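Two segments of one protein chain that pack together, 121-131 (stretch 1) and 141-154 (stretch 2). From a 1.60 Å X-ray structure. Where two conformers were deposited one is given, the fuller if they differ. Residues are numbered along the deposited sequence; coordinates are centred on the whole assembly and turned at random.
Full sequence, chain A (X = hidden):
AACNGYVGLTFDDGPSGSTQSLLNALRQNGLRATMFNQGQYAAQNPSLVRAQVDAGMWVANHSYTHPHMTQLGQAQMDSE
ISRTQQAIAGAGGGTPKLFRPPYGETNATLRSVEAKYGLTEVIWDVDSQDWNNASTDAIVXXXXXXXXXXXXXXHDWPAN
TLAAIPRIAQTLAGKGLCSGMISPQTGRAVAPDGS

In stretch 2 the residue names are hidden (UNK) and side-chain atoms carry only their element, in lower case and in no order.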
# COMPACT_ATOMS: atom_id res chain seq x y z
N GLU A 121 -0.82 -1.37 -8.39
CA GLU A 121 -0.42 0.04 -8.34
C GLU A 121 0.51 0.26 -7.17
O GLU A 121 0.24 -0.18 -6.04
CB GLU A 121 -1.67 0.92 -8.19
CG GLU A 121 -1.43 2.41 -8.29
CD GLU A 121 -2.76 3.12 -8.21
OE1 GLU A 121 -3.40 3.31 -9.28
OE2 GLU A 121 -3.16 3.46 -7.08
N VAL A 122 1.59 1.00 -7.42
CA VAL A 122 2.59 1.29 -6.41
C VAL A 122 2.83 2.79 -6.39
O VAL A 122 3.37 3.35 -7.35
CB VAL A 122 3.91 0.56 -6.70
CG1 VAL A 122 4.97 0.95 -5.66
CG2 VAL A 122 3.69 -0.97 -6.70
N ILE A 123 2.41 3.43 -5.31
CA ILE A 123 2.68 4.84 -5.07
C ILE A 123 4.00 4.91 -4.29
O ILE A 123 5.01 4.39 -4.74
CB ILE A 123 1.48 5.55 -4.34
CG1 ILE A 123 0.15 5.16 -5.00
CG2 ILE A 123 1.65 7.08 -4.37
CD1 ILE A 123 0.01 5.63 -6.49
N TRP A 124 4.00 5.50 -3.11
CA TRP A 124 5.21 5.54 -2.27
C TRP A 124 4.80 5.99 -0.87
O TRP A 124 3.69 6.51 -0.66
CB TRP A 124 6.31 6.47 -2.83
CG TRP A 124 5.81 7.84 -3.12
CD1 TRP A 124 5.68 8.87 -2.22
CD2 TRP A 124 5.31 8.33 -4.37
NE1 TRP A 124 5.14 9.98 -2.84
CE2 TRP A 124 4.91 9.68 -4.16
CE3 TRP A 124 5.17 7.77 -5.66
CZ2 TRP A 124 4.37 10.47 -5.19
CZ3 TRP A 124 4.61 8.56 -6.69
CH2 TRP A 124 4.23 9.90 -6.43
N ASP A 125 5.69 5.73 0.09
CA ASP A 125 5.54 6.20 1.47
C ASP A 125 6.31 7.51 1.68
O ASP A 125 5.89 8.39 2.45
CB ASP A 125 6.04 5.11 2.44
CG ASP A 125 5.17 3.87 2.37
OD1 ASP A 125 4.06 3.93 2.96
OD2 ASP A 125 5.54 2.87 1.70
N VAL A 126 7.48 7.61 1.05
CA VAL A 126 8.33 8.78 1.19
C VAL A 126 8.75 9.24 -0.19
O VAL A 126 9.12 8.42 -1.04
CB VAL A 126 9.59 8.39 2.00
CG1 VAL A 126 10.65 9.52 2.02
CG2 VAL A 126 9.22 7.95 3.42
N ASP A 127 8.68 10.56 -0.42
CA ASP A 127 9.16 11.16 -1.67
C ASP A 127 10.52 11.78 -1.33
O ASP A 127 10.60 12.68 -0.50
CB ASP A 127 8.15 12.21 -2.16
CG ASP A 127 8.63 12.99 -3.39
OD1 ASP A 127 9.71 12.69 -3.93
OD2 ASP A 127 7.91 13.93 -3.81
N SER A 128 11.58 11.27 -1.96
CA SER A 128 12.93 11.77 -1.71
C SER A 128 13.09 13.21 -2.17
O SER A 128 14.06 13.88 -1.78
CB SER A 128 13.95 10.89 -2.46
OG SER A 128 13.93 11.17 -3.86
N GLN A 129 12.17 13.68 -3.03
CA GLN A 129 12.25 15.01 -3.65
C GLN A 129 13.49 15.20 -4.54
O GLN A 129 13.86 16.34 -4.86
CB GLN A 129 12.19 16.14 -2.60
CG GLN A 129 10.81 16.20 -1.94
CD GLN A 129 9.93 17.20 -2.63
OE1 GLN A 129 10.22 18.41 -2.60
NE2 GLN A 129 8.83 16.74 -3.21
N ASP A 130 14.11 14.10 -4.97
CA ASP A 130 15.32 14.20 -5.79
C ASP A 130 15.04 14.88 -7.15
O ASP A 130 15.94 15.47 -7.75
CB ASP A 130 16.03 12.84 -5.93
CG ASP A 130 15.21 11.79 -6.66
OD1 ASP A 130 13.97 11.95 -6.82
OD2 ASP A 130 15.85 10.77 -7.06
N TRP A 131 13.79 14.82 -7.58
CA TRP A 131 13.33 15.46 -8.82
C TRP A 131 13.12 16.97 -8.65
O TRP A 131 12.94 17.70 -9.63
CB TRP A 131 12.00 14.82 -9.24
CG TRP A 131 10.94 15.00 -8.19
CD1 TRP A 131 10.73 14.22 -7.09
CD2 TRP A 131 9.97 16.06 -8.13
NE1 TRP A 131 9.67 14.72 -6.35
CE2 TRP A 131 9.20 15.86 -6.96
CE3 TRP A 131 9.67 17.17 -8.96
CZ2 TRP A 131 8.14 16.71 -6.60
CZ3 TRP A 131 8.62 18.02 -8.60
CH2 TRP A 131 7.86 17.78 -7.43
N UNK A 141 18.45 11.63 4.18
CA UNK A 141 17.50 11.86 5.27
C UNK A 141 16.13 11.23 4.98
O UNK A 141 15.50 10.64 5.86
c UNK A 141 16.39 13.74 6.63
n UNK A 141 18.02 12.84 8.21
c UNK A 141 17.35 13.37 5.51
o UNK A 141 15.86 12.89 8.83
c UNK A 141 16.74 13.11 7.99
N UNK A 142 15.67 11.37 3.74
CA UNK A 142 14.38 10.76 3.33
C UNK A 142 14.45 9.23 3.49
O UNK A 142 13.54 8.61 4.02
c UNK A 142 14.03 11.14 1.89
N UNK A 143 15.55 8.62 3.05
CA UNK A 143 15.75 7.18 3.23
C UNK A 143 15.73 6.79 4.71
O UNK A 143 15.17 5.75 5.06
c UNK A 143 17.42 5.29 2.97
c UNK A 143 17.06 6.69 2.51
c UNK A 143 16.88 6.74 1.01
N UNK A 144 16.31 7.64 5.56
CA UNK A 144 16.34 7.39 7.01
C UNK A 144 14.95 7.32 7.67
O UNK A 144 14.81 6.80 8.78
o UNK A 144 16.54 9.60 8.07
c UNK A 144 17.24 8.41 7.73
N UNK A 145 13.92 7.82 6.99
CA UNK A 145 12.56 7.79 7.52
C UNK A 145 11.83 6.48 7.27
O UNK A 145 10.76 6.24 7.83
c UNK A 145 11.76 8.94 6.94
c UNK A 145 11.28 11.29 7.32
c UNK A 145 12.35 10.27 7.32
c UNK A 145 11.50 12.49 5.17
n UNK A 145 10.86 11.64 5.97
n UNK A 145 12.63 13.08 5.56
n UNK A 145 11.02 12.75 3.96
N UNK A 146 12.41 5.64 6.40
CA UNK A 146 11.73 4.41 6.00
C UNK A 146 11.79 3.36 7.09
O UNK A 146 12.86 3.11 7.65
c UNK A 146 12.37 3.82 4.75
c UNK A 146 10.87 4.63 2.92
c UNK A 146 12.30 4.64 3.46
c UNK A 146 13.30 4.07 2.45
N UNK A 147 10.65 2.72 7.33
CA UNK A 147 10.60 1.53 8.17
C UNK A 147 10.35 0.27 7.35
O UNK A 147 10.17 0.33 6.13
N UNK A 148 10.34 -0.88 8.02
CA UNK A 148 10.10 -2.13 7.34
C UNK A 148 8.82 -2.05 6.50
O UNK A 148 7.76 -1.63 6.99
c UNK A 148 9.98 -3.28 8.35
c UNK A 148 9.64 -4.59 7.68
n UNK A 148 8.53 -5.19 8.07
o UNK A 148 10.36 -5.06 6.80
N UNK A 149 8.94 -2.44 5.23
CA UNK A 149 7.79 -2.50 4.31
C UNK A 149 7.64 -1.27 3.45
O UNK A 149 6.94 -1.32 2.43
N UNK A 150 8.28 -0.16 3.85
CA UNK A 150 8.03 1.10 3.18
C UNK A 150 8.83 1.34 1.91
O UNK A 150 9.95 0.84 1.75
o UNK A 150 8.13 3.78 6.69
c UNK A 150 7.12 3.29 6.21
c UNK A 150 8.17 2.25 4.15
c UNK A 150 7.21 2.07 5.33
n UNK A 150 5.88 3.77 6.45
N UNK A 151 8.23 2.17 1.05
CA UNK A 151 8.71 2.40 -0.31
C UNK A 151 9.09 3.88 -0.48
O UNK A 151 8.33 4.77 -0.09
c UNK A 151 7.25 0.53 -1.27
c UNK A 151 7.60 2.03 -1.32
c UNK A 151 7.98 2.44 -2.70
N UNK A 152 10.26 4.15 -1.07
CA UNK A 152 10.69 5.52 -1.33
C UNK A 152 10.76 5.81 -2.84
O UNK A 152 11.27 4.98 -3.60
c UNK A 152 12.07 5.85 -0.67
c UNK A 152 12.44 7.32 -0.92
c UNK A 152 13.16 4.87 -1.14
c UNK A 152 13.49 7.88 0.04
N UNK A 153 10.23 6.97 -3.24
CA UNK A 153 10.34 7.47 -4.61
C UNK A 153 11.67 8.18 -4.84
O UNK A 153 11.99 9.20 -4.19
c UNK A 153 9.16 8.29 -7.41
c UNK A 153 9.19 8.46 -4.88
c UNK A 153 8.21 10.34 -6.24
c UNK A 153 9.27 9.24 -6.19
N UNK A 154 12.45 7.65 -5.79
CA UNK A 154 13.63 8.35 -6.30
C UNK A 154 13.56 8.28 -7.83
O UNK A 154 12.69 7.60 -8.37
c UNK A 154 14.93 7.73 -5.77
c UNK A 154 16.14 5.52 -3.68
c UNK A 154 15.10 7.97 -4.27
s UNK A 154 16.63 7.25 -3.65
O HOH W 1 11.45 14.32 1.48

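Position 141 carries three carbons in a row, the third bearing one oxygen and one nitrogen; this primary amide, out of reach of stretch 1, is Gln141. At 142 a single carbon lies 3.8 Å (CB) from Ser128 CA: Ala142. Position 143 has one carbon carrying two more and turns away from stretch 1, which gives Val143. Position 144 holds a carbon and an oxygen; the hydroxyl donates to Gln141 O at 2.7 Å, identifying Ser144.

Position 145 runs three carbons, a nitrogen, then a carbon with two further nitrogens. This guanidinium is Arg145, and its NH2 lies 3.8 Å from Val126 CG1. A water accepts from Arg145 NH2 (3.0 Å) and donates to Asp127 O (2.7 Å). Four carbons forked at the second make 146 Leu146, whose CD2 reaches Val126 CG2 at 3.7 Å.

No side-chain atom exists at 147, so it is Gly147, although a CB would have room there. Two carbons ending in an oxygen and a nitrogen make 148 Asn148. Position 149 is again bare; at phi 96° and psi -18° a CB would jam against the preceding carbonyl oxygen, as expected for Gly149. Position 150 has three carbons and a terminal amide: Gln150. Its OE1 accepts from Gly147 N at 2.8 Å, bracing the type II turn from Gly147 to Gln150.

At 151, one carbon bears two others: Val151, with CG1 4.4 Å from Trp124 CB. Position 152 forks at its first carbon and has one two-carbon arm, hence Ile152; its CD1 meets Val126 CG1 at 3.8 Å. Position 153 has four carbons forked at the second: Leu153. Its CD2 stands 3.7 Å from the centroid of the Trp124 six-membered ring, 1° off the normal, a CH-pi contact over the face. At 154, two carbons, a sulfur and a terminal carbon form the unbranched chain of Met154, whose CB is 3.4 Å from Asp130 OD2.

The contact is a short parallel pairing, Val126 with Ile152 and Asp127 with Leu153. Val151 O accepts from Asp125 N (2.8 Å) and Val126 N (3.2 Å), and Leu153 N donates to Val126 O (2.9 Å). Side chains secure both ends: Asp125 OD2 accepts from Val151 N (2.9 Å), while Leu153 O receives Ser128 N (3.1 Å) and Ser128 OG (2.8 Å). Val126 and Ile152 share one face, where Ala142 and Leu146 also pack against Val126; Asp127 and Leu153 share the other, where Leu153 covers the Trp124 ring. The two stretches together bury 726 Å².

Stretch 2 (141-154) QAVSRLGNGQVILM
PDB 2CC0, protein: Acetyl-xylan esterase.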